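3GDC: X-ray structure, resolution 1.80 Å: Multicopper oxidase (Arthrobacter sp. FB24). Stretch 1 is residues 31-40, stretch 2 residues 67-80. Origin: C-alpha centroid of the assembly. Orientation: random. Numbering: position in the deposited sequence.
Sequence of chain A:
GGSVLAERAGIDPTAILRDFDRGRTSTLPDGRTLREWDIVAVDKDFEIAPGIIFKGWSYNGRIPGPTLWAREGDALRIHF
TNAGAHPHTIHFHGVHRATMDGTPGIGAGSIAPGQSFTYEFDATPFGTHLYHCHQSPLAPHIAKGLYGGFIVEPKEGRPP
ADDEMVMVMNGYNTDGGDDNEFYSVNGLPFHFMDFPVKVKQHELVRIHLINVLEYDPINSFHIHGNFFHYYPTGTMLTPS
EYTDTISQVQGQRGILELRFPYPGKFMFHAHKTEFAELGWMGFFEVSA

Stretch 1 31-40: GRTLREWDIV
Stretch 2 67-80: TLWAREGDALRIHF

The apolar centre of this contact is W37, of whose surface stretch 2 covers more than of any other residue in strand 33-40. Its chi1 is m (-62°) and its chi2 -94°, a setting that lays the indole between two strands of stretch 2. L68, reaching in from strand 67-71 with rotamers m and t, places CD2 3.7 Å from the centroid of the five-membered ring of W37, only 8° off the ring normal: a CH-pi contact over the face. The ring edge meets L76, with W37 CH2 4.0 Å from L76 CD2. I39 (m, t) extends the patch, its CD1 lying 3.7 Å from I78 CG2 and 4.0 Å from L68 CD2.

The packing sits on a regular parallel pairing. Strand 33-40 runs parallel to strand 75-80, their axes 4.7 Å apart at closest approach and crossing at -22°, while strand 67-71 runs antiparallel to strand 33-40, axes 8.9 Å apart, and side chains of 33-40 reach its backbone as well as its side chains. Build 33-40 and 75-80 extended, phi from -87° (T33) to -136° (W37) and psi from 98° (H79) to 151° (W37), and pair L34 with A75, then onward residue by residue to I39 with F80, CA atoms 4.7 to 5.0 Å apart. R35, W37 and I39 share one face with L76, I78 and F80; L34, E36 and D38 share the other with A75, R77 and H79.

The odd-numbered residues of stretch 1 carry the parallel ladder. A75 N donates to T33 O (2.9 Å), R35 N to A75 O (2.8 Å), R77 N to R35 O (3.0 Å), W37 N to R77 O (3.0 Å), H79 N to W37 O (2.8 Å) and I39 N to H79 O (2.9 Å).

On the face of L34, E36, R77 and H79, H79 NE2 donates to E36 OE1 at 2.8 Å; nearby, L34 CD2 lies over one face of the R77 guanidinium, 3.7 Å from R77 NH1.

At the polar end, a type II turn from R71 to D74 joins the two strands of stretch 2, with G73 at phi 93°, psi -12°, angles that call for glycine. R35 (t, t, m) forms a salt bridge with D74, NE to OD2 2.9 Å; R35 NH2 also donates to D74 OD2 at 3.0 Å. That same OD2 of D74 accepts from R71 N at 2.9 Å, so one carboxylate oxygen ties turn to arginine. D74 OD1 instead takes protons from two waters at 2.7 Å each, one accepting from T33 N at 2.9 Å. Beside the turn, R32 NH1 donates to G73 O at 2.8 Å.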

# COMPACT_ATOMS: atom_id res chain seq x y z
N GLY A 31 -23.98 -30.27 17.59
CA GLY A 31 -24.30 -29.01 18.26
C GLY A 31 -24.08 -27.76 17.41
O GLY A 31 -24.62 -26.69 17.71
N ARG A 32 -23.28 -27.90 16.36
CA ARG A 32 -22.95 -26.78 15.47
C ARG A 32 -24.15 -26.27 14.66
O ARG A 32 -25.10 -27.00 14.40
CB ARG A 32 -21.84 -27.16 14.49
CG ARG A 32 -20.46 -27.31 15.11
CD ARG A 32 -19.39 -27.22 14.02
NE ARG A 32 -19.52 -28.28 13.02
CZ ARG A 32 -19.22 -28.14 11.73
NH1 ARG A 32 -18.78 -26.98 11.26
NH2 ARG A 32 -19.38 -29.17 10.91
N THR A 33 -24.05 -25.01 14.24
CA THR A 33 -25.05 -24.39 13.39
C THR A 33 -24.74 -24.67 11.92
O THR A 33 -23.58 -24.56 11.48
CB THR A 33 -25.08 -22.86 13.63
OG1 THR A 33 -25.51 -22.61 14.97
CG2 THR A 33 -26.01 -22.16 12.67
N LEU A 34 -25.76 -25.08 11.18
CA LEU A 34 -25.70 -25.18 9.73
C LEU A 34 -26.40 -23.95 9.16
O LEU A 34 -27.59 -23.73 9.39
CB LEU A 34 -26.38 -26.46 9.23
CG LEU A 34 -26.49 -26.63 7.71
CD1 LEU A 34 -25.12 -26.77 7.05
CD2 LEU A 34 -27.38 -27.81 7.35
N ARG A 35 -25.65 -23.14 8.41
CA ARG A 35 -26.15 -21.86 7.93
C ARG A 35 -26.16 -21.89 6.41
O ARG A 35 -25.15 -22.24 5.80
CB ARG A 35 -25.25 -20.75 8.46
CG ARG A 35 -25.81 -19.36 8.36
CD ARG A 35 -24.82 -18.35 8.96
NE ARG A 35 -24.60 -18.53 10.39
CZ ARG A 35 -25.38 -18.04 11.36
NH1 ARG A 35 -26.45 -17.32 11.07
NH2 ARG A 35 -25.07 -18.27 12.63
N GLU A 36 -27.29 -21.53 5.80
CA GLU A 36 -27.46 -21.68 4.34
C GLU A 36 -28.03 -20.45 3.65
O GLU A 36 -28.87 -19.74 4.19
CB GLU A 36 -28.36 -22.88 4.01
CG GLU A 36 -27.98 -24.14 4.74
CD GLU A 36 -28.92 -25.27 4.44
OE1 GLU A 36 -28.96 -25.70 3.28
OE2 GLU A 36 -29.62 -25.71 5.38
N TRP A 37 -27.58 -20.23 2.42
CA TRP A 37 -28.09 -19.12 1.62
C TRP A 37 -28.37 -19.59 0.21
O TRP A 37 -27.69 -20.49 -0.29
CB TRP A 37 -27.06 -18.00 1.53
CG TRP A 37 -26.65 -17.34 2.80
CD1 TRP A 37 -27.18 -16.21 3.34
CD2 TRP A 37 -25.57 -17.73 3.66
NE1 TRP A 37 -26.52 -15.88 4.50
CE2 TRP A 37 -25.52 -16.80 4.72
CE3 TRP A 37 -24.65 -18.79 3.66
CZ2 TRP A 37 -24.58 -16.88 5.75
CZ3 TRP A 37 -23.72 -18.88 4.68
CH2 TRP A 37 -23.69 -17.92 5.71
N ASP A 38 -29.33 -18.95 -0.44
CA ASP A 38 -29.52 -19.11 -1.87
C ASP A 38 -29.01 -17.86 -2.57
O ASP A 38 -29.45 -16.74 -2.26
CB ASP A 38 -31.00 -19.28 -2.22
CG ASP A 38 -31.65 -20.42 -1.48
OD1 ASP A 38 -31.01 -21.48 -1.36
OD2 ASP A 38 -32.79 -20.24 -1.00
N ILE A 39 -28.10 -18.04 -3.51
CA ILE A 39 -27.50 -16.93 -4.25
C ILE A 39 -27.69 -17.23 -5.73
O ILE A 39 -27.37 -18.33 -6.21
CB ILE A 39 -26.00 -16.75 -3.89
CG1 ILE A 39 -25.84 -16.36 -2.40
CG2 ILE A 39 -25.32 -15.73 -4.81
CD1 ILE A 39 -24.41 -16.00 -1.95
N VAL A 40 -28.20 -16.24 -6.47
CA VAL A 40 -28.45 -16.39 -7.90
C VAL A 40 -27.70 -15.31 -8.67
O VAL A 40 -27.80 -14.13 -8.34
CB VAL A 40 -29.96 -16.28 -8.23
CG1 VAL A 40 -30.21 -16.48 -9.73
CG2 VAL A 40 -30.79 -17.30 -7.42
N THR A 67 -24.26 -9.44 1.82
CA THR A 67 -23.21 -9.53 2.81
C THR A 67 -23.51 -10.74 3.68
O THR A 67 -24.45 -10.71 4.49
CB THR A 67 -23.11 -8.26 3.66
OG1 THR A 67 -22.90 -7.13 2.79
CG2 THR A 67 -21.96 -8.37 4.64
N LEU A 68 -22.76 -11.82 3.49
CA LEU A 68 -22.99 -13.05 4.25
C LEU A 68 -22.35 -12.93 5.63
O LEU A 68 -21.22 -12.45 5.76
CB LEU A 68 -22.45 -14.27 3.49
CG LEU A 68 -22.84 -14.42 2.01
CD1 LEU A 68 -22.22 -15.68 1.46
CD2 LEU A 68 -24.35 -14.41 1.75
N TRP A 69 -23.09 -13.35 6.66
CA TRP A 69 -22.61 -13.27 8.04
C TRP A 69 -22.68 -14.66 8.67
O TRP A 69 -23.71 -15.34 8.57
CB TRP A 69 -23.47 -12.28 8.84
CG TRP A 69 -22.98 -12.05 10.24
CD1 TRP A 69 -22.18 -11.02 10.67
CD2 TRP A 69 -23.22 -12.87 11.39
NE1 TRP A 69 -21.93 -11.14 12.02
CE2 TRP A 69 -22.55 -12.27 12.48
CE3 TRP A 69 -23.96 -14.04 11.61
CZ2 TRP A 69 -22.59 -12.81 13.78
CZ3 TRP A 69 -23.99 -14.58 12.89
CH2 TRP A 69 -23.31 -13.97 13.96
N ALA A 70 -21.60 -15.09 9.30
CA ALA A 70 -21.58 -16.37 10.02
C ALA A 70 -20.78 -16.24 11.30
O ALA A 70 -20.05 -15.26 11.49
CB ALA A 70 -21.01 -17.45 9.14
N ARG A 71 -20.93 -17.21 12.20
CA ARG A 71 -20.07 -17.29 13.36
C ARG A 71 -18.98 -18.34 13.14
O ARG A 71 -19.22 -19.39 12.54
CB ARG A 71 -20.90 -17.64 14.59
CG ARG A 71 -20.22 -17.33 15.90
CD ARG A 71 -20.57 -18.44 16.85
NE ARG A 71 -20.83 -17.97 18.20
CZ ARG A 71 -21.35 -18.73 19.16
NH1 ARG A 71 -21.65 -20.00 18.90
NH2 ARG A 71 -21.57 -18.23 20.37
N GLU A 72 -17.78 -18.04 13.63
CA GLU A 72 -16.62 -18.91 13.50
C GLU A 72 -16.99 -20.36 13.80
O GLU A 72 -17.58 -20.65 14.84
CB GLU A 72 -15.50 -18.45 14.43
CG GLU A 72 -14.21 -19.21 14.30
CD GLU A 72 -13.17 -18.83 15.35
OE1 GLU A 72 -13.45 -18.01 16.26
OE2 GLU A 72 -12.05 -19.36 15.26
N GLY A 73 -16.68 -21.25 12.87
CA GLY A 73 -16.94 -22.68 13.06
C GLY A 73 -18.25 -23.21 12.51
O GLY A 73 -18.43 -24.44 12.44
N ASP A 74 -19.18 -22.32 12.12
CA ASP A 74 -20.45 -22.72 11.50
C ASP A 74 -20.19 -23.54 10.25
O ASP A 74 -19.18 -23.34 9.56
CB ASP A 74 -21.32 -21.51 11.08
CG ASP A 74 -21.95 -20.76 12.25
OD1 ASP A 74 -21.92 -21.21 13.43
OD2 ASP A 74 -22.50 -19.67 11.98
N ALA A 75 -21.09 -24.48 9.95
CA ALA A 75 -21.06 -25.21 8.69
C ALA A 75 -21.87 -24.39 7.70
O ALA A 75 -23.02 -24.03 7.98
CB ALA A 75 -21.65 -26.61 8.86
N LEU A 76 -21.27 -24.08 6.55
CA LEU A 76 -21.91 -23.20 5.56
C LEU A 76 -22.28 -23.91 4.27
O LEU A 76 -21.53 -24.78 3.79
CB LEU A 76 -21.01 -21.99 5.23
CG LEU A 76 -20.41 -21.18 6.39
CD1 LEU A 76 -19.66 -19.95 5.85
CD2 LEU A 76 -21.47 -20.75 7.39
N ARG A 77 -23.42 -23.53 3.72
CA ARG A 77 -23.86 -23.99 2.40
C ARG A 77 -24.37 -22.80 1.61
O ARG A 77 -25.30 -22.10 2.04
CB ARG A 77 -24.97 -25.04 2.51
CG ARG A 77 -24.51 -26.36 3.10
CD ARG A 77 -25.64 -27.38 3.06
NE ARG A 77 -25.27 -28.58 3.82
CZ ARG A 77 -26.13 -29.49 4.25
NH1 ARG A 77 -27.43 -29.36 4.01
NH2 ARG A 77 -25.68 -30.54 4.92
N ILE A 78 -23.75 -22.55 0.46
CA ILE A 78 -24.23 -21.53 -0.46
C ILE A 78 -24.76 -22.21 -1.70
O ILE A 78 -23.99 -22.80 -2.46
CB ILE A 78 -23.11 -20.54 -0.85
CG1 ILE A 78 -22.57 -19.83 0.40
CG2 ILE A 78 -23.59 -19.58 -1.92
CD1 ILE A 78 -23.46 -18.77 0.93
N HIS A 79 -26.07 -22.14 -1.89
CA HIS A 79 -26.75 -22.77 -3.02
C HIS A 79 -26.78 -21.77 -4.16
O HIS A 79 -27.62 -20.86 -4.20
CB HIS A 79 -28.18 -23.17 -2.64
CG HIS A 79 -28.25 -24.01 -1.40
ND1 HIS A 79 -27.92 -25.35 -1.41
CD2 HIS A 79 -28.58 -23.70 -0.13
CE1 HIS A 79 -28.04 -25.83 -0.18
NE2 HIS A 79 -28.44 -24.85 0.61
N PHE A 80 -25.83 -21.94 -5.08
CA PHE A 80 -25.62 -21.03 -6.19
C PHE A 80 -26.39 -21.50 -7.42
O PHE A 80 -26.30 -22.68 -7.79
CB PHE A 80 -24.13 -20.94 -6.51
CG PHE A 80 -23.80 -20.03 -7.66
CD1 PHE A 80 -24.27 -18.71 -7.68
CD2 PHE A 80 -22.99 -20.47 -8.71
CE1 PHE A 80 -23.95 -17.85 -8.74
CE2 PHE A 80 -22.66 -19.62 -9.77
CZ PHE A 80 -23.14 -18.31 -9.79
O HOH W 1 -23.76 -20.14 15.07
O HOH W 2 -21.66 -23.52 14.82